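Local coordinates for protein polyketide biosynthesis cytochrome P450 PksS (Bacillus subtilis, PDB 4YZR) that oxidises dihydrobacillaene as a haem-dependent cytochrome P450 monooxygenase in the biosynthesis of the antibiotic polyketide bacillaene, at residues A[47-57]-A[315-326]. Residues are numbered along the deposited sequence; the frame is centred on the assembly and turned at random.
Sequences ITRYDDCMAFL and IGIGSANRDPNF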
# COMPACT_ATOMS: atom_id res chain seq x y z
N ILE A 47 2.49 17.52 -6.70
CA ILE A 47 3.55 17.28 -7.66
C ILE A 47 3.16 16.11 -8.53
O ILE A 47 2.96 14.99 -7.97
CB ILE A 47 4.86 16.99 -6.88
CG1 ILE A 47 5.12 18.00 -5.77
CG2 ILE A 47 6.07 16.90 -7.86
CD1 ILE A 47 5.25 19.44 -6.20
N THR A 48 2.89 16.30 -9.82
CA THR A 48 2.35 15.28 -10.67
C THR A 48 3.17 14.68 -11.73
O THR A 48 2.84 13.66 -12.29
CB THR A 48 1.00 15.70 -11.24
OG1 THR A 48 1.14 17.09 -11.64
CG2 THR A 48 -0.06 15.64 -10.16
N ARG A 49 4.28 15.38 -12.12
CA ARG A 49 5.20 14.77 -13.07
C ARG A 49 6.23 13.82 -12.47
O ARG A 49 6.63 14.02 -11.34
CB ARG A 49 6.02 15.86 -13.76
CG ARG A 49 5.21 16.71 -14.77
CD ARG A 49 6.05 17.98 -15.13
NE ARG A 49 7.35 17.62 -15.72
CZ ARG A 49 7.61 17.56 -17.02
NH1 ARG A 49 8.82 17.18 -17.43
NH2 ARG A 49 6.67 17.78 -17.95
N TYR A 50 6.68 12.86 -13.25
CA TYR A 50 7.64 11.88 -12.75
C TYR A 50 8.95 12.56 -12.37
O TYR A 50 9.55 12.30 -11.34
CB TYR A 50 7.87 10.81 -13.79
CG TYR A 50 8.72 9.66 -13.39
CD1 TYR A 50 10.11 9.68 -13.40
CD2 TYR A 50 8.13 8.43 -13.05
CE1 TYR A 50 10.87 8.59 -13.11
CE2 TYR A 50 8.90 7.31 -12.76
CZ TYR A 50 10.28 7.40 -12.80
OH TYR A 50 11.06 6.28 -12.58
N ASP A 51 9.48 13.44 -13.23
CA ASP A 51 10.75 14.05 -12.91
C ASP A 51 10.67 14.89 -11.70
O ASP A 51 11.59 14.83 -10.83
CB ASP A 51 11.29 14.90 -14.13
CG ASP A 51 10.43 16.01 -14.58
OD1 ASP A 51 9.23 16.15 -14.30
OD2 ASP A 51 10.91 16.94 -15.35
N ASP A 52 9.59 15.63 -11.52
CA ASP A 52 9.48 16.45 -10.32
C ASP A 52 9.22 15.63 -9.04
O ASP A 52 9.75 15.90 -7.96
CB ASP A 52 8.38 17.49 -10.42
CG ASP A 52 8.59 18.47 -11.58
OD1 ASP A 52 9.77 18.86 -11.80
OD2 ASP A 52 7.64 18.88 -12.26
N CYS A 53 8.46 14.53 -9.20
CA CYS A 53 8.28 13.63 -8.05
C CYS A 53 9.61 13.09 -7.61
O CYS A 53 9.92 12.99 -6.43
CB CYS A 53 7.34 12.53 -8.41
SG CYS A 53 5.58 12.97 -8.40
N MET A 54 10.42 12.64 -8.62
CA MET A 54 11.78 12.16 -8.28
C MET A 54 12.59 13.20 -7.59
O MET A 54 13.26 12.85 -6.60
CB MET A 54 12.51 11.56 -9.49
CG MET A 54 11.97 10.29 -10.03
SD MET A 54 12.21 8.95 -8.83
CE MET A 54 13.89 8.99 -8.47
N ALA A 55 12.57 14.41 -8.05
CA ALA A 55 13.37 15.47 -7.39
C ALA A 55 12.93 15.62 -5.95
O ALA A 55 13.73 15.65 -4.98
CB ALA A 55 13.19 16.77 -8.11
N PHE A 56 11.63 15.68 -5.66
CA PHE A 56 11.15 15.82 -4.29
C PHE A 56 11.37 14.62 -3.45
O PHE A 56 11.57 14.76 -2.22
CB PHE A 56 9.67 16.24 -4.26
CG PHE A 56 9.48 17.71 -4.51
CD1 PHE A 56 9.34 18.21 -5.79
CD2 PHE A 56 9.44 18.61 -3.42
CE1 PHE A 56 9.19 19.58 -6.01
CE2 PHE A 56 9.23 19.96 -3.67
CZ PHE A 56 9.17 20.42 -4.96
N LEU A 57 11.43 13.42 -4.00
CA LEU A 57 11.75 12.20 -3.23
C LEU A 57 13.18 12.13 -2.79
O LEU A 57 13.46 11.45 -1.81
CB LEU A 57 11.27 10.97 -4.05
CG LEU A 57 9.79 10.79 -4.16
CD1 LEU A 57 9.42 9.74 -5.19
CD2 LEU A 57 9.22 10.39 -2.81
N ILE A 315 2.96 13.76 -3.42
CA ILE A 315 3.59 13.10 -4.49
C ILE A 315 2.54 12.32 -5.28
O ILE A 315 1.95 11.36 -4.75
CB ILE A 315 4.70 12.16 -4.04
CG1 ILE A 315 5.76 12.87 -3.21
CG2 ILE A 315 5.31 11.36 -5.16
CD1 ILE A 315 6.62 13.86 -3.96
N GLY A 316 2.23 12.71 -6.50
CA GLY A 316 1.23 12.13 -7.35
C GLY A 316 1.70 10.90 -8.04
O GLY A 316 1.89 10.89 -9.25
N ILE A 317 1.85 9.83 -7.30
CA ILE A 317 2.25 8.53 -7.89
C ILE A 317 1.46 8.17 -9.11
O ILE A 317 2.01 7.74 -10.14
CB ILE A 317 2.17 7.43 -6.79
CG1 ILE A 317 3.17 7.62 -5.71
CG2 ILE A 317 2.37 6.06 -7.41
CD1 ILE A 317 3.11 6.63 -4.54
N GLY A 318 0.13 8.27 -9.03
CA GLY A 318 -0.70 7.78 -10.10
C GLY A 318 -0.38 8.44 -11.47
O GLY A 318 -0.38 7.76 -12.47
N SER A 319 -0.20 9.77 -11.41
CA SER A 319 0.16 10.45 -12.65
C SER A 319 1.59 10.32 -13.01
O SER A 319 1.95 10.31 -14.21
CB SER A 319 -0.26 11.91 -12.52
OG SER A 319 0.29 12.58 -11.47
N ALA A 320 2.51 10.28 -12.07
CA ALA A 320 3.91 10.10 -12.38
C ALA A 320 4.10 8.80 -13.14
O ALA A 320 4.86 8.68 -14.11
CB ALA A 320 4.73 10.05 -11.12
N ASN A 321 3.35 7.76 -12.72
CA ASN A 321 3.38 6.44 -13.32
C ASN A 321 2.80 6.38 -14.75
O ASN A 321 2.94 5.38 -15.40
CB ASN A 321 2.65 5.46 -12.40
CG ASN A 321 3.50 4.94 -11.34
OD1 ASN A 321 4.71 5.12 -11.30
ND2 ASN A 321 2.86 4.23 -10.40
N ARG A 322 2.19 7.47 -15.15
CA ARG A 322 1.62 7.61 -16.50
C ARG A 322 2.31 8.71 -17.25
O ARG A 322 1.73 9.26 -18.25
CB ARG A 322 0.09 7.77 -16.48
CG ARG A 322 -0.57 6.50 -15.92
CD ARG A 322 -2.03 6.63 -15.81
NE ARG A 322 -2.65 5.48 -15.14
CZ ARG A 322 -3.78 4.95 -15.52
NH1 ARG A 322 -4.48 5.43 -16.59
NH2 ARG A 322 -4.28 4.02 -14.79
N ASP A 323 3.48 9.14 -16.85
CA ASP A 323 4.14 10.31 -17.50
C ASP A 323 4.76 9.85 -18.77
O ASP A 323 5.62 9.01 -18.82
CB ASP A 323 5.17 10.82 -16.50
CG ASP A 323 5.79 12.11 -16.84
OD1 ASP A 323 6.03 12.32 -18.11
OD2 ASP A 323 6.06 12.94 -16.02
N PRO A 324 4.37 10.49 -19.93
CA PRO A 324 4.94 10.06 -21.18
C PRO A 324 6.38 10.40 -21.42
O PRO A 324 6.97 9.79 -22.34
CB PRO A 324 4.05 10.81 -22.25
CG PRO A 324 3.57 11.93 -21.59
CD PRO A 324 3.35 11.52 -20.09
N ASN A 325 7.01 11.19 -20.59
CA ASN A 325 8.46 11.35 -20.63
C ASN A 325 9.22 10.15 -20.15
O ASN A 325 10.41 9.94 -20.40
CB ASN A 325 8.84 12.50 -19.84
CG ASN A 325 8.30 13.77 -20.38
OD1 ASN A 325 8.82 14.22 -21.43
ND2 ASN A 325 7.27 14.33 -19.81
N PHE A 326 8.51 9.26 -19.37
CA PHE A 326 9.13 8.11 -18.82
C PHE A 326 8.55 6.77 -19.19
O PHE A 326 9.19 5.72 -18.95
CB PHE A 326 9.20 8.25 -17.26
CG PHE A 326 10.17 9.30 -16.83
CD1 PHE A 326 9.81 10.63 -16.79
CD2 PHE A 326 11.52 8.99 -16.59
CE1 PHE A 326 10.69 11.60 -16.42
CE2 PHE A 326 12.41 9.97 -16.24
CZ PHE A 326 12.00 11.26 -16.17
O HOH W 1 8.47 14.10 -16.26
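In the beta-sheet region of this P450, the first turn of helix 50-58 is held by the carboxylate of Asp323, the last residue of a type I turn that starts at Ala320. Tyr50 N donates to Asp323 OD2 at 2.8 Å, nearly straight at 167°, and the same oxygen is linked through water 1 to Asp51 N. The other oxygen, Asp323 OD1, accepts from Asn325 N, which closes an Asx turn, and from Asn325 ND2 as a second donor, fixing the carboxylate's rotation. With CG of Tyr50 anti to the backbone N (chi1 -174°), its ring forms an offset stack with Phe326, centroids 4.2 Å apart and planes at 26°. Ala320 O lies 3.4 Å from Tyr50 CD2, at the ring edge near its plane, while Tyr50 OH is hydrogen-bonded to Arg341 O. Farther along the helix, Cys53 SG packs on Ile315 CG2 at 3.6 Å, and Phe56 CB touches Ile315 CD1. Just past the parallel bridge Ile47-Ile315, Gly316 N, at the N-cap, donates a hydrogen bond to Ile47 O at 2.8 Å. Parallel strands 42-47 and 312-315 thus each run into a helix, and the two helices pack together in the beta-sheet region of the P450 fold.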